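Glutaryl-CoA dehydrogenase (Mycobacterium smegmatis, PDB 3SF6) is a flavoprotein of the acyl-CoA dehydrogenase family that forms a four-chain assembly and binds dihydroflavine-adenine dinucleotide. Local coordinates at residues T40-S43 and V44-R48; A103-S106 and G107-S110; E365-V368 and M369-N373. All coordinates share one frame; numbering follows the deposited sequence. Where two conformers were deposited one is given.

Contact 1 (T40-S43 and V44-R48)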
loop_
_atom_site.group_PDB
_atom_site.type_symbol
_atom_site.label_atom_id
_atom_site.label_comp_id
_atom_site.label_asym_id
_atom_site.label_seq_id
_atom_site.Cartn_x
_atom_site.Cartn_y
_atom_site.Cartn_z
ATOM N N THR A 40 34.923 -12.017 2.589
ATOM C CA THR A 40 35.528 -12.522 3.839
ATOM C C THR A 40 34.477 -12.650 4.952
ATOM O O THR A 40 34.399 -13.669 5.653
ATOM C CB THR A 40 36.683 -11.599 4.307
ATOM O OG1 THR A 40 37.729 -11.629 3.328
ATOM C CG2 THR A 40 37.256 -12.096 5.628
ATOM N N VAL A 41 33.648 -11.631 5.101
ATOM C CA VAL A 41 32.615 -11.662 6.106
ATOM C C VAL A 41 31.544 -12.685 5.742
ATOM O O VAL A 41 31.078 -13.453 6.603
ATOM C CB VAL A 41 31.998 -10.273 6.330
ATOM C CG1 VAL A 41 30.890 -10.295 7.401
ATOM C CG2 VAL A 41 33.069 -9.245 6.763
ATOM N N ARG A 42 31.190 -12.780 4.461
ATOM C CA ARG A 42 30.219 -13.805 4.046
ATOM C C ARG A 42 30.706 -15.198 4.450
ATOM O O ARG A 42 29.923 -16.034 4.926
ATOM C CB ARG A 42 29.991 -13.733 2.538
ATOM C CG ARG A 42 28.929 -14.697 2.024
ATOM C CD ARG A 42 28.719 -14.525 0.536
ATOM N NE ARG A 42 28.169 -13.218 0.219
ATOM C CZ ARG A 42 28.054 -12.727 -1.005
ATOM N NH1 ARG A 42 28.425 -13.447 -2.068
ATOM N NH2 ARG A 42 27.555 -11.540 -1.190
ATOM N N SER A 43 31.991 -15.471 4.246
ATOM C CA SER A 43 32.541 -16.786 4.587
ATOM C C SER A 43 32.478 -17.048 6.079
ATOM O O SER A 43 32.094 -18.141 6.508
ATOM C CB SER A 43 33.975 -16.922 4.064
ATOM O OG SER A 43 34.445 -18.226 4.342
ATOM N N VAL A 44 32.773 -16.027 6.881
ATOM C CA VAL A 44 32.649 -16.135 8.348
ATOM C C VAL A 44 31.199 -16.466 8.736
ATOM O O VAL A 44 30.948 -17.352 9.582
ATOM C CB VAL A 44 33.135 -14.860 9.087
ATOM C CG1 VAL A 44 32.849 -14.964 10.600
ATOM C CG2 VAL A 44 34.647 -14.593 8.861
ATOM N N VAL A 45 30.246 -15.788 8.101
ATOM C CA VAL A 45 28.858 -16.035 8.402
ATOM C C VAL A 45 28.427 -17.441 8.034
ATOM O O VAL A 45 27.782 -18.133 8.844
ATOM C CB VAL A 45 27.972 -14.976 7.752
ATOM C CG1 VAL A 45 26.467 -15.348 7.839
ATOM C CG2 VAL A 45 28.295 -13.615 8.403
ATOM N N GLN A 46 28.821 -17.884 6.849
ATOM C CA GLN A 46 28.444 -19.216 6.374
ATOM C C GLN A 46 29.048 -20.295 7.276
ATOM O O GLN A 46 28.417 -21.305 7.544
ATOM C CB GLN A 46 28.862 -19.397 4.905
ATOM C CG GLN A 46 27.979 -18.576 3.940
ATOM C CD GLN A 46 28.480 -18.554 2.491
ATOM O OE1 GLN A 46 29.605 -18.940 2.202
ATOM N NE2 GLN A 46 27.639 -18.071 1.585
ATOM N N ARG A 47 30.256 -20.062 7.771
ATOM C CA ARG A 47 30.963 -21.077 8.554
ATOM C C ARG A 47 30.660 -21.073 10.044
ATOM O O ARG A 47 30.522 -22.158 10.649
ATOM C CB ARG A 47 32.466 -20.971 8.286
ATOM C CG ARG A 47 32.807 -21.367 6.819
ATOM C CD ARG A 47 34.298 -21.335 6.529
ATOM N NE ARG A 47 34.864 -19.976 6.446
ATOM C CZ ARG A 47 35.393 -19.290 7.471
ATOM N NH1 ARG A 47 35.457 -19.820 8.696
ATOM N NH2 ARG A 47 35.868 -18.053 7.276
ATOM N N ARG A 48 30.516 -19.885 10.637
ATOM C CA ARG A 48 30.496 -19.740 12.083
ATOM C C ARG A 48 29.129 -19.343 12.612
ATOM O O ARG A 48 28.873 -19.482 13.804
ATOM C CB ARG A 48 31.561 -18.721 12.517
#
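Ser43 and Arg47, four residues apart on helix 32-49, are joined through their side chains. Ser43 OG stands anti to the backbone N (chi1 -177°), which carries the hydroxyl forward along the helix to the arginine. There it accepts from Arg47 NE at 2.8 Å, lying at the edge of the guanidinium and in its plane, while Arg47 NH2 adds a weak second bond to the same oxygen. The bend of the arginine at chi3 (-72°) folds its flat end back over the helix, and Ser43 O comes to lie 3.2 Å above the guanidinium plane, offset toward the rim. That carbonyl also accepts from Arg47 N in the ordinary helical way. Val44 fits against the preceding turn by its CG2 branch, which meets Thr40 O at 3.3 Å, close to the bond from Val44 N to Thr40 O. Arg42 runs alongside Gln46, both pointing the same way, with Arg42 CG 3.6 Å from Gln46 NE2 in the given one of two glutamine conformers. Beyond the methylenes of Arg42, its NH2 forms a salt bridge with Glu100. Glu100 belongs to helix 91-104, from which Ala97 packs on Val41, and Leu101 on both Val41 and Val45; Val44 meets Leu74 and Leu76 in a loop following helix 64-73.

Contact 2 (A103-S106 and G107-S110)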
loop_
_atom_site.group_PDB
_atom_site.type_symbol
_atom_site.label_atom_id
_atom_site.label_comp_id
_atom_site.label_asym_id
_atom_site.label_seq_id
_atom_site.Cartn_x
_atom_site.Cartn_y
_atom_site.Cartn_z
ATOM N N ALA A 103 22.476 -10.842 7.016
ATOM C CA ALA A 103 22.016 -11.952 6.208
ATOM C C ALA A 103 22.127 -13.262 6.999
ATOM O O ALA A 103 21.315 -14.175 6.839
ATOM C CB ALA A 103 22.780 -12.030 4.853
ATOM N N GLY A 104 23.147 -13.349 7.855
ATOM C CA GLY A 104 23.222 -14.384 8.871
ATOM C C GLY A 104 22.071 -14.219 9.861
ATOM O O GLY A 104 21.152 -15.053 9.886
ATOM N N ASP A 105 22.110 -13.152 10.650
ATOM C CA ASP A 105 21.039 -12.871 11.614
ATOM C C ASP A 105 21.158 -11.443 12.154
ATOM O O ASP A 105 22.261 -11.013 12.549
ATOM C CB ASP A 105 21.131 -13.854 12.798
ATOM C CG ASP A 105 19.971 -13.734 13.752
ATOM O OD1 ASP A 105 18.909 -14.331 13.478
ATOM O OD2 ASP A 105 20.135 -13.031 14.760
ATOM N N SER A 106 20.040 -10.738 12.267
ATOM C CA SER A 106 20.060 -9.375 12.810
ATOM C C SER A 106 20.546 -9.309 14.260
ATOM O O SER A 106 21.120 -8.296 14.674
ATOM C CB SER A 106 18.668 -8.760 12.810
ATOM O OG SER A 106 18.074 -8.689 11.547
ATOM N N GLY A 107 20.265 -10.348 15.046
ATOM C CA GLY A 107 20.753 -10.389 16.430
ATOM C C GLY A 107 22.252 -10.380 16.534
ATOM O O GLY A 107 22.850 -9.693 17.390
ATOM N N ILE A 108 22.892 -11.146 15.668
ATOM C CA ILE A 108 24.331 -11.198 15.595
ATOM C C ILE A 108 24.882 -9.840 15.136
ATOM O O ILE A 108 25.794 -9.301 15.746
ATOM C CB ILE A 108 24.829 -12.353 14.684
ATOM C CG1 ILE A 108 24.337 -13.746 15.187
ATOM C CG2 ILE A 108 26.339 -12.289 14.522
ATOM C CD1 ILE A 108 24.649 -14.123 16.611
ATOM N N ARG A 109 24.314 -9.244 14.089
ATOM C CA ARG A 109 24.746 -7.929 13.649
ATOM C C ARG A 109 24.540 -6.897 14.784
ATOM O O ARG A 109 25.347 -5.957 14.930
ATOM C CB ARG A 109 24.001 -7.500 12.388
ATOM C CG ARG A 109 24.598 -6.320 11.596
ATOM C CD ARG A 109 24.123 -4.934 12.007
ATOM N NE ARG A 109 22.676 -4.872 11.995
ATOM C CZ ARG A 109 21.870 -4.473 12.968
ATOM N NH1 ARG A 109 22.321 -3.896 14.089
ATOM N NH2 ARG A 109 20.569 -4.584 12.785
ATOM N N SER A 110 23.456 -7.053 15.560
ATOM C CA SER A 110 23.202 -6.151 16.699
ATOM C C SER A 110 24.315 -6.168 17.752
ATOM O O SER A 110 24.695 -5.133 18.283
ATOM C CB SER A 110 21.849 -6.409 17.387
ATOM O OG SER A 110 20.750 -6.299 16.494
#
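The Arg109 guanidinium has Ser106 O over the centre of one face, 4.2 Å above the plane, and its nitrogens are held by a salt bridge from NE to Glu102 and by hydrogen bonds from NH1 to Ser113 OG and from NH2 to Tyr381 OH. The other flat group, the Asp105 carboxylate, divides its oxygens between two tasks. Asp105 is the N-cap of helix 106-126, its OD2 accepting weakly from Gly107 N at 2.7 Å and from Ile108 N at 3.5 Å, the first with an N-H...O angle of only 127°. OD1 is engaged by Arg370 and Asn374. With CG anti to the backbone N (chi1 -173°), the carboxylate lies beside its own carbonyl carbon, on the way into the new helix. The carbonyl of Asp105 accepts a straight bond from Arg109 N at 3.1 Å. Ser106 O is gripped twice by Ser110, by N and, at 2.7 Å, by OG, the two donors arriving from opposite faces of the carbonyl plane. Apolar contact is slight, chiefly Ile108 CG1 against Asp105 CB at 4.0 Å. Asp105 marks the junction where helix 91-104 ends and helix 106-126 begins, deep in the N-terminal helical domain. Ile53 and Trp56 of helix 53-59 pack on Ile108, whereas helix 368-380 brings Asn374 and Val378 to Ser106.

Contact 3 (E365-V368 and M369-N373); sequences EYPV and MRHAN
At the N-terminal end of helix 368-380, Pro367 O accepts a nearly straight bond from His371 N, 3.0 Å long with an N-H...O angle of 172°. One residue on, Ala372 N binds Val368 O, and the methyl of Ala372 rests on that same oxygen, CB to O 3.4 Å. The side chains of Arg370 and His371 both come back to the proline. The Arg370 side chain sets out with CG anti to the backbone N (chi1 176°) and then bends at chi3, which returns NH1 to within 3.5 Å of Pro367 CB and sets one guanidinium face over Pro367 O; its NH2 forms a salt bridge with Asp105. The imidazole meets the same residue through CD2, 3.9 Å from Pro367 CB and 3.3 Å from Pro367 O. Within the C-terminal helical domain of the acyl-CoA dehydrogenase fold, this turn follows the loop from helix 332-357 and packs against helix 252-286, where Asp275 is hydrogen-bonded to His371 NE2 and touches Pro367. Two waters lie between Tyr366 O and the amides of the first turn: water 2 donates to Tyr366 O at 2.8 Å and accepts from Arg370 N, bridging the loop carbonyl to the helix. Water 1 accepts from Met369 N and also lies 3.0 Å from Tyr366 O, one of several acceptors competing for its protons. Val368 and Met369 touch Arg354 of helix 332-357, and Met369 additionally packs on Asn373 of a second subunit.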
loop_
_atom_site.group_PDB
_atom_site.type_symbol
_atom_site.label_atom_id
_atom_site.label_comp_id
_atom_site.label_asym_id
_atom_site.label_seq_id
_atom_site.Cartn_x
_atom_site.Cartn_y
_atom_site.Cartn_z
ATOM N N GLU A 365 12.989 -24.457 9.160
ATOM C CA GLU A 365 13.557 -25.081 7.934
ATOM C C GLU A 365 14.079 -23.956 6.992
ATOM O O GLU A 365 15.061 -24.154 6.283
ATOM C CB GLU A 365 12.524 -25.914 7.177
ATOM C CG GLU A 365 13.070 -26.588 5.900
ATOM C CD GLU A 365 12.049 -27.446 5.135
ATOM O OE1 GLU A 365 10.832 -27.421 5.455
ATOM O OE2 GLU A 365 12.482 -28.130 4.173
ATOM N N TYR A 366 13.401 -22.811 6.979
ATOM C CA TYR A 366 13.779 -21.654 6.175
ATOM C C TYR A 366 13.989 -20.476 7.108
ATOM O O TYR A 366 13.397 -20.461 8.202
ATOM C CB TYR A 366 12.649 -21.317 5.174
ATOM C CG TYR A 366 12.507 -22.373 4.098
ATOM C CD1 TYR A 366 13.365 -22.401 3.030
ATOM C CD2 TYR A 366 11.587 -23.405 4.210
ATOM C CE1 TYR A 366 13.287 -23.402 2.038
ATOM C CE2 TYR A 366 11.508 -24.417 3.213
ATOM C CZ TYR A 366 12.338 -24.376 2.130
ATOM O OH TYR A 366 12.323 -25.369 1.144
ATOM N N PRO A 367 14.813 -19.475 6.688
ATOM C CA PRO A 367 15.196 -18.382 7.582
ATOM C C PRO A 367 14.209 -17.220 7.664
ATOM O O PRO A 367 14.446 -16.253 8.399
ATOM C CB PRO A 367 16.534 -17.935 6.968
ATOM C CG PRO A 367 16.331 -18.128 5.523
ATOM C CD PRO A 367 15.614 -19.432 5.434
ATOM N N VAL A 368 13.136 -17.274 6.863
ATOM C CA VAL A 368 12.291 -16.108 6.620
ATOM C C VAL A 368 11.542 -15.581 7.863
ATOM O O VAL A 368 11.518 -14.374 8.103
ATOM C CB VAL A 368 11.352 -16.379 5.416
ATOM C CG1 VAL A 368 10.414 -15.197 5.172
ATOM C CG2 VAL A 368 12.234 -16.681 4.141
ATOM N N MET A 369 10.925 -16.484 8.639
ATOM C CA MET A 369 10.213 -16.043 9.817
ATOM C C MET A 369 11.184 -15.450 10.842
ATOM O O MET A 369 10.831 -14.467 11.519
ATOM C CB MET A 369 9.358 -17.151 10.449
ATOM C CG MET A 369 8.090 -17.388 9.675
ATOM S SD MET A 369 6.956 -16.013 9.716
ATOM C CE MET A 369 6.653 -15.741 11.523
ATOM N N ARG A 370 12.369 -16.043 10.982
ATOM C CA ARG A 370 13.386 -15.486 11.914
ATOM C C ARG A 370 13.757 -14.058 11.488
ATOM O O ARG A 370 13.777 -13.140 12.307
ATOM C CB ARG A 370 14.611 -16.393 11.942
ATOM C CG ARG A 370 15.749 -15.842 12.791
ATOM C CD ARG A 370 16.806 -16.880 13.091
ATOM N NE ARG A 370 17.223 -17.606 11.898
ATOM C CZ ARG A 370 18.068 -17.117 10.987
ATOM N NH1 ARG A 370 18.366 -17.839 9.909
ATOM N NH2 ARG A 370 18.644 -15.910 11.132
ATOM N N HIS A 371 14.066 -13.888 10.208
ATOM C CA HIS A 371 14.353 -12.567 9.678
ATOM C C HIS A 371 13.202 -11.578 9.895
ATOM O O HIS A 371 13.441 -10.460 10.375
ATOM C CB HIS A 371 14.721 -12.583 8.202
ATOM C CG HIS A 371 16.088 -13.095 7.924
ATOM N ND1 HIS A 371 17.233 -12.604 8.531
ATOM C CD2 HIS A 371 16.491 -14.047 7.055
ATOM C CE1 HIS A 371 18.283 -13.239 8.036
ATOM N NE2 HIS A 371 17.865 -14.115 7.130
ATOM N N ALA A 372 11.974 -11.976 9.580
ATOM C CA ALA A 372 10.827 -11.083 9.710
ATOM C C ALA A 372 10.634 -10.681 11.186
ATOM O O ALA A 372 10.428 -9.510 11.480
ATOM C CB ALA A 372 9.555 -11.744 9.150
ATOM N N ASN A 373 10.736 -11.646 12.112
ATOM C CA ASN A 373 10.563 -11.330 13.511
ATOM C C ASN A 373 11.711 -10.456 14.041
ATOM O O ASN A 373 11.459 -9.464 14.739
ATOM C CB ASN A 373 10.449 -12.606 14.345
ATOM C CG ASN A 373 9.060 -13.278 14.236
ATOM O OD1 ASN A 373 8.134 -12.791 13.548
ATOM N ND2 ASN A 373 8.907 -14.362 14.967
HETATM O O HOH W 1 10.704 -19.296 7.647
HETATM O O HOH W 2 12.864 -18.828 10.374
#

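How the contacts relate
Contacts 1 and 2 belong to the N-terminal helical domain, contact 3 to the C-terminal one. Contact 1, midway along a helix, is partly buried and has a surface side, where its polar side-chain pairs lie; its valines turn inward, Val45 CG1 packing 3.5 Å from Gly104 CA of contact 2. Contacts 2 and 3 are buried and both lie at helix starts, yet a carboxylate caps the first while ordered waters serve the second. They are joined across the domains by Arg370 NH2, which forms a salt bridge to Asp105 OD1 at 2.8 Å and probably a hydrogen bond to Gly104 O. Contacts 1 and 3 do not touch, their centres being about 19 Å apart.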